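Local coordinates for ectoine hydroxylase (PDB 4MHR), which catalyses the iron- and 2-oxoglutarate-dependent hydroxylation of L-ectoine to 5-hydroxyectoine, a compatible solute that protects cells against extreme osmotic stress, at residues L12-Q17 / E22-L27; S153-W158 / D162-M167. One frame throughout, in Å; residues are numbered along the deposited sequence.

Contact 1 (L12-Q17 / E22-L27)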
loop_
_atom_site.group_PDB
_atom_site.type_symbol
_atom_site.label_atom_id
_atom_site.label_comp_id
_atom_site.label_asym_id
_atom_site.label_seq_id
_atom_site.Cartn_x
_atom_site.Cartn_y
_atom_site.Cartn_z
ATOM N N LEU A 12 -15.377 8.963 -13.043
ATOM C CA LEU A 12 -15.366 7.568 -13.525
ATOM C C LEU A 12 -15.737 6.578 -12.459
ATOM O O LEU A 12 -16.171 5.444 -12.728
ATOM C CB LEU A 12 -13.969 7.257 -14.096
ATOM C CG LEU A 12 -13.762 7.668 -15.557
ATOM C CD1 LEU A 12 -14.056 9.102 -15.895
ATOM C CD2 LEU A 12 -12.318 7.367 -15.928
ATOM N N TYR A 13 -15.536 6.993 -11.213
ATOM C CA TYR A 13 -15.730 6.075 -10.094
ATOM C C TYR A 13 -16.569 6.664 -8.896
ATOM O O TYR A 13 -16.051 6.795 -7.768
ATOM C CB TYR A 13 -14.287 5.677 -9.635
ATOM C CG TYR A 13 -13.479 5.010 -10.668
ATOM C CD1 TYR A 13 -13.820 3.765 -11.116
ATOM C CD2 TYR A 13 -12.318 5.593 -11.189
ATOM C CE1 TYR A 13 -13.101 3.130 -12.093
ATOM C CE2 TYR A 13 -11.550 4.916 -12.140
ATOM C CZ TYR A 13 -11.928 3.681 -12.570
ATOM O OH TYR A 13 -11.180 2.962 -13.499
ATOM N N PRO A 14 -17.874 6.993 -9.115
ATOM C CA PRO A 14 -18.741 7.550 -8.017
ATOM C C PRO A 14 -18.969 6.599 -6.897
ATOM O O PRO A 14 -19.210 5.433 -7.148
ATOM C CB PRO A 14 -20.067 7.845 -8.722
ATOM C CG PRO A 14 -20.071 6.960 -9.912
ATOM C CD PRO A 14 -18.637 6.739 -10.340
ATOM N N SER A 15 -18.840 7.039 -5.664
ATOM C CA SER A 15 -19.095 6.169 -4.546
ATOM C C SER A 15 -19.649 7.019 -3.415
ATOM O O SER A 15 -19.499 8.255 -3.428
ATOM C CB SER A 15 -17.797 5.459 -4.086
ATOM O OG SER A 15 -18.021 4.567 -2.993
ATOM N N ARG A 16 -20.236 6.343 -2.417
ATOM C CA ARG A 16 -20.855 7.011 -1.259
ATOM C C ARG A 16 -21.955 8.024 -1.620
ATOM O O ARG A 16 -22.178 8.956 -0.881
ATOM C CB ARG A 16 -19.813 7.673 -0.356
ATOM C CG ARG A 16 -18.613 6.784 -0.130
ATOM C CD ARG A 16 -17.761 7.290 0.962
ATOM N NE ARG A 16 -16.434 6.679 0.935
ATOM C CZ ARG A 16 -15.425 7.117 1.661
ATOM N NH1 ARG A 16 -15.569 8.136 2.497
ATOM N NH2 ARG A 16 -14.244 6.528 1.588
ATOM N N GLN A 17 -22.640 7.813 -2.740
ATOM C CA GLN A 17 -23.688 8.719 -3.199
ATOM C C GLN A 17 -25.042 8.049 -2.961
ATOM O O GLN A 17 -25.890 8.619 -2.307
ATOM C CB GLN A 17 -23.474 9.139 -4.672
ATOM C CG GLN A 17 -22.314 10.128 -4.859
ATOM C CD GLN A 17 -21.921 10.317 -6.320
ATOM O OE1 GLN A 17 -22.687 9.976 -7.223
ATOM N NE2 GLN A 17 -20.712 10.847 -6.560
ATOM N N GLU A 22 -22.895 -0.914 -5.629
ATOM C CA GLU A 22 -22.767 -1.598 -6.912
ATOM C C GLU A 22 -21.311 -2.042 -7.215
ATOM O O GLU A 22 -20.353 -1.399 -6.795
ATOM C CB GLU A 22 -23.063 -0.630 -8.099
ATOM C CG GLU A 22 -24.036 0.490 -7.943
ATOM C CD GLU A 22 -24.288 1.123 -9.313
ATOM O OE1 GLU A 22 -23.459 1.918 -9.820
ATOM O OE2 GLU A 22 -25.293 0.750 -9.922
ATOM N N MET A 23 -21.213 -3.019 -8.089
ATOM C CA MET A 23 -19.988 -3.498 -8.673
ATOM C C MET A 23 -19.849 -2.853 -10.054
ATOM O O MET A 23 -20.520 -3.246 -10.997
ATOM C CB MET A 23 -19.990 -5.013 -8.753
ATOM C CG MET A 23 -20.134 -5.650 -7.395
ATOM S SD MET A 23 -19.466 -7.312 -7.225
ATOM C CE MET A 23 -20.777 -8.040 -6.280
ATOM N N ARG A 24 -18.980 -1.855 -10.169
ATOM C CA ARG A 24 -18.770 -1.168 -11.455
ATOM C C ARG A 24 -17.460 -1.595 -12.081
ATOM O O ARG A 24 -16.590 -2.122 -11.395
ATOM C CB ARG A 24 -18.731 0.318 -11.209
ATOM C CG ARG A 24 -20.102 0.847 -10.804
ATOM C CD ARG A 24 -20.057 2.249 -10.286
ATOM N NE ARG A 24 -19.751 3.157 -11.379
ATOM C CZ ARG A 24 -20.582 4.067 -11.901
ATOM N NH1 ARG A 24 -21.788 4.266 -11.398
ATOM N NH2 ARG A 24 -20.152 4.828 -12.898
ATOM N N PRO A 25 -17.334 -1.425 -13.393
ATOM C CA PRO A 25 -16.114 -1.843 -14.044
ATOM C C PRO A 25 -14.913 -0.884 -13.784
ATOM O O PRO A 25 -15.061 0.349 -13.570
ATOM C CB PRO A 25 -16.495 -1.830 -15.506
ATOM C CG PRO A 25 -17.548 -0.790 -15.612
ATOM C CD PRO A 25 -18.339 -0.939 -14.364
ATOM N N ARG A 26 -13.731 -1.486 -13.752
ATOM C CA ARG A 26 -12.490 -0.755 -13.806
ATOM C C ARG A 26 -12.457 -0.226 -15.229
ATOM O O ARG A 26 -12.700 -0.913 -16.262
ATOM C CB ARG A 26 -11.295 -1.676 -13.505
ATOM C CG ARG A 26 -9.932 -0.984 -13.678
ATOM C CD ARG A 26 -8.796 -1.882 -13.244
ATOM N NE ARG A 26 -7.559 -1.152 -13.115
ATOM C CZ ARG A 26 -6.780 -1.074 -12.028
ATOM N NH1 ARG A 26 -7.088 -1.638 -10.855
ATOM N NH2 ARG A 26 -5.631 -0.401 -12.126
ATOM N N LEU A 27 -12.096 1.021 -15.295
ATOM C CA LEU A 27 -11.955 1.688 -16.601
ATOM C C LEU A 27 -10.511 2.143 -16.911
ATOM O O LEU A 27 -10.289 2.894 -17.819
ATOM C CB LEU A 27 -12.856 2.873 -16.588
ATOM C CG LEU A 27 -14.339 2.503 -16.372
ATOM C CD1 LEU A 27 -15.130 3.815 -16.232
ATOM C CD2 LEU A 27 -14.883 1.674 -17.531
HETATM O O HOH W 1 -16.661 2.526 -13.126
#
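L12 lies opposite L27 and Y13 opposite R24, the chains running in opposing directions but with CA atoms of the first pair 7.5 Å apart, so the N-terminal loop is laid beside segment 22-27 through a water bridge and a tyrosine-to-backbone bond instead of direct strand pairing. The water gives hydrogen bonds to L12 O (3.0 Å) and to P25 O (2.7 Å). The Y13 side chain crosses the remaining gap: its OH accepts the backbone N-H of L27 (N to OH 2.8 Å, 153° at the hydrogen) and is also hydrogen-bonded to D28 OD2, so two partners fix the phenol. P25 O, R26 CA and L27 N lie around the edge of its ring. Farther along, the P14 ring crosses R24 at about a right angle, CG sitting 3.4 Å above one face of the guanidinium. With its chain bent at chi3 (70°), R24 also reaches E22 of its own segment: NH1 and OE1 form a salt bridge at 3.3 Å. L12 CG and L27 CD1 meet at 4.1 Å. Strand 23-25 pairs antiparallel with strand 195-197, M23 rests on helix 222-232, and Y13 and S15 pack against helix 154-162.

Contact 2 (S153-W158 / D162-M167); sequences SDFETW and DGMPRM
W158 O receives two backbone N-H groups. That of M164 comes in nearly straight (N to O 3.0 Å, 172° at the hydrogen); that of D162, at the same N to O distance, is more bent. They arrive from opposite faces of the carbonyl plane. The D162 bond links i to i+4; the M164 bond spans six residues and closes the turn in which G163, with positive phi, is the first residue to leave the helix. D162 OD2 comes within 3.2 Å of W158 CD1, its carboxylate turned 27° from the indole plane, and is anchored by a salt bridge to R288. At the other end of the helix S153 is the N-cap, its OG weakly accepting from the N-H groups of F155 and E156. S153 stands between H152 and D154, which with H253 bind Fe(2+) as the facial triad of two histidines and one carboxylate in this cupin-fold dioxygenase; the crystal is of the apo form, without iron. W158, which matters for holding ectoine, lays one indole face over D154 CB and also neighbours Q135, an ectoine-binding residue. M164 runs alongside the indole in the same direction, its CE 3.8 Å from W158 CE3, while its SD approaches the edge of the F155 ring in a Met-aromatic contact. F155 has CG anti to the backbone N (chi1 172°), which carries the ring across to the returning loop. There M167 CG sits over the ring centre, 3.6 Å from the centroid, as a CH-pi contact. R166 O lies 3.3 Å from F155 CE1, and P165 O is at the ring's edge.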
loop_
_atom_site.group_PDB
_atom_site.type_symbol
_atom_site.label_atom_id
_atom_site.label_comp_id
_atom_site.label_asym_id
_atom_site.label_seq_id
_atom_site.Cartn_x
_atom_site.Cartn_y
_atom_site.Cartn_z
ATOM N N SER A 153 -10.698 -1.172 -0.224
ATOM C CA SER A 153 -9.923 -0.769 -1.376
ATOM C C SER A 153 -9.345 0.599 -1.056
ATOM O O SER A 153 -10.066 1.537 -0.871
ATOM C CB SER A 153 -10.819 -0.618 -2.588
ATOM O OG SER A 153 -10.098 0.174 -3.603
ATOM N N ASP A 154 -8.057 0.736 -1.020
ATOM C CA ASP A 154 -7.462 2.059 -0.827
ATOM C C ASP A 154 -7.957 3.067 -1.838
ATOM O O ASP A 154 -8.165 4.237 -1.494
ATOM C CB ASP A 154 -5.941 1.969 -0.981
ATOM C CG ASP A 154 -5.273 1.152 0.141
ATOM O OD1 ASP A 154 -5.784 1.151 1.273
ATOM O OD2 ASP A 154 -4.222 0.552 -0.131
ATOM N N PHE A 155 -8.188 2.625 -3.086
ATOM C CA PHE A 155 -8.512 3.580 -4.121
ATOM C C PHE A 155 -9.839 4.255 -3.831
ATOM O O PHE A 155 -10.036 5.423 -4.145
ATOM C CB PHE A 155 -8.476 2.957 -5.492
ATOM C CG PHE A 155 -9.007 3.888 -6.568
ATOM C CD1 PHE A 155 -8.202 4.933 -7.026
ATOM C CD2 PHE A 155 -10.327 3.742 -7.050
ATOM C CE1 PHE A 155 -8.681 5.815 -7.977
ATOM C CE2 PHE A 155 -10.817 4.624 -8.011
ATOM C CZ PHE A 155 -9.982 5.678 -8.447
ATOM N N GLU A 156 -10.800 3.522 -3.256
ATOM C CA GLU A 156 -12.130 4.105 -3.029
ATOM C C GLU A 156 -12.008 5.304 -2.074
ATOM O O GLU A 156 -12.641 6.347 -2.311
ATOM C CB GLU A 156 -13.143 3.087 -2.522
ATOM C CG GLU A 156 -14.611 3.527 -2.561
ATOM C CD GLU A 156 -15.080 4.279 -1.286
ATOM O OE1 GLU A 156 -14.295 4.379 -0.358
ATOM O OE2 GLU A 156 -16.236 4.815 -1.278
ATOM N N THR A 157 -11.146 5.176 -1.050
ATOM C CA THR A 157 -10.813 6.312 -0.205
ATOM C C THR A 157 -10.001 7.397 -0.883
ATOM O O THR A 157 -10.316 8.597 -0.747
ATOM C CB THR A 157 -10.118 5.859 1.058
ATOM O OG1 THR A 157 -11.046 5.077 1.784
ATOM C CG2 THR A 157 -9.585 7.043 1.934
ATOM N N TRP A 158 -8.933 7.010 -1.565
ATOM C CA TRP A 158 -8.099 7.991 -2.248
ATOM C C TRP A 158 -8.914 8.831 -3.251
ATOM O O TRP A 158 -8.715 10.021 -3.377
ATOM C CB TRP A 158 -6.860 7.342 -2.881
ATOM C CG TRP A 158 -5.953 6.724 -1.874
ATOM C CD1 TRP A 158 -5.909 7.017 -0.508
ATOM C CD2 TRP A 158 -4.984 5.686 -2.086
ATOM N NE1 TRP A 158 -4.977 6.245 0.114
ATOM C CE2 TRP A 158 -4.377 5.417 -0.816
ATOM C CE3 TRP A 158 -4.599 4.926 -3.206
ATOM C CZ2 TRP A 158 -3.377 4.450 -0.645
ATOM C CZ3 TRP A 158 -3.631 3.931 -3.053
ATOM C CH2 TRP A 158 -3.024 3.683 -1.766
ATOM N N ASP A 162 -9.476 11.992 -1.301
ATOM C CA ASP A 162 -8.294 12.751 -1.607
ATOM C C ASP A 162 -8.338 13.361 -3.019
ATOM O O ASP A 162 -7.475 14.179 -3.371
ATOM C CB ASP A 162 -7.005 11.933 -1.467
ATOM C CG ASP A 162 -6.801 11.362 -0.112
ATOM O OD1 ASP A 162 -7.046 12.099 0.883
ATOM O OD2 ASP A 162 -6.361 10.143 -0.021
ATOM N N GLY A 163 -9.326 12.968 -3.802
ATOM C CA GLY A 163 -9.475 13.417 -5.202
ATOM C C GLY A 163 -8.622 12.699 -6.228
ATOM O O GLY A 163 -8.381 13.250 -7.323
ATOM N N MET A 164 -8.189 11.451 -5.934
ATOM C CA MET A 164 -7.321 10.742 -6.905
ATOM C C MET A 164 -8.237 10.307 -7.975
ATOM O O MET A 164 -9.146 9.537 -7.711
ATOM C CB MET A 164 -6.522 9.570 -6.266
ATOM C CG MET A 164 -5.782 8.721 -7.230
ATOM S SD MET A 164 -4.973 7.273 -6.493
ATOM C CE MET A 164 -3.799 7.953 -5.354
ATOM N N PRO A 165 -7.988 10.766 -9.231
ATOM C CA PRO A 165 -9.001 10.517 -10.267
ATOM C C PRO A 165 -9.065 9.135 -10.823
ATOM O O PRO A 165 -10.166 8.665 -11.090
ATOM C CB PRO A 165 -8.633 11.488 -11.417
ATOM C CG PRO A 165 -7.247 11.935 -11.149
ATOM C CD PRO A 165 -6.895 11.636 -9.697
ATOM N N ARG A 166 -7.904 8.492 -11.015
ATOM C CA ARG A 166 -7.802 7.271 -11.819
ATOM C C ARG A 166 -7.071 6.148 -11.033
ATOM O O ARG A 166 -6.265 6.412 -10.169
ATOM C CB ARG A 166 -7.077 7.508 -13.136
ATOM C CG ARG A 166 -7.666 8.556 -14.078
ATOM C CD ARG A 166 -8.949 8.038 -14.662
ATOM N NE ARG A 166 -9.089 8.690 -15.891
ATOM C CZ ARG A 166 -8.810 8.214 -17.101
ATOM N NH1 ARG A 166 -8.403 6.987 -17.346
ATOM N NH2 ARG A 166 -8.975 9.054 -18.086
ATOM N N MET A 167 -7.288 4.897 -11.436
ATOM C CA MET A 167 -6.572 3.769 -10.794
ATOM C C MET A 167 -5.212 3.650 -11.418
ATOM O O MET A 167 -5.050 2.910 -12.371
ATOM C CB MET A 167 -7.361 2.474 -10.947
ATOM C CG MET A 167 -8.722 2.560 -10.226
ATOM S SD MET A 167 -9.513 0.991 -10.496
ATOM C CE MET A 167 -11.089 1.317 -9.722
#

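How the contacts relate
The two contacts follow one another along the chain, their centres 11 Å apart, and they meet at helix 154-162 and at the loop after it. E156 faces the N-terminal segment: its OE1 forms a salt bridge with R16 NH2 (2.9 Å), and its OE2 probably a hydrogen bond with S15 OG (2.5 Å). The rings of Y13 and F155 meet edge-to-face. D28 ties both contacts together, bonding Y13 of contact 1 and the backbone N of M167 and side chain of R166 in contact 2. Contact 2 holds D154, an iron-binding residue, and W158, which stabilises ectoine, whereas contact 1 lies farther off: the Y13 side chain is about 10 Å from that of W158, and the side chain of R26 about 11 Å from that of D154.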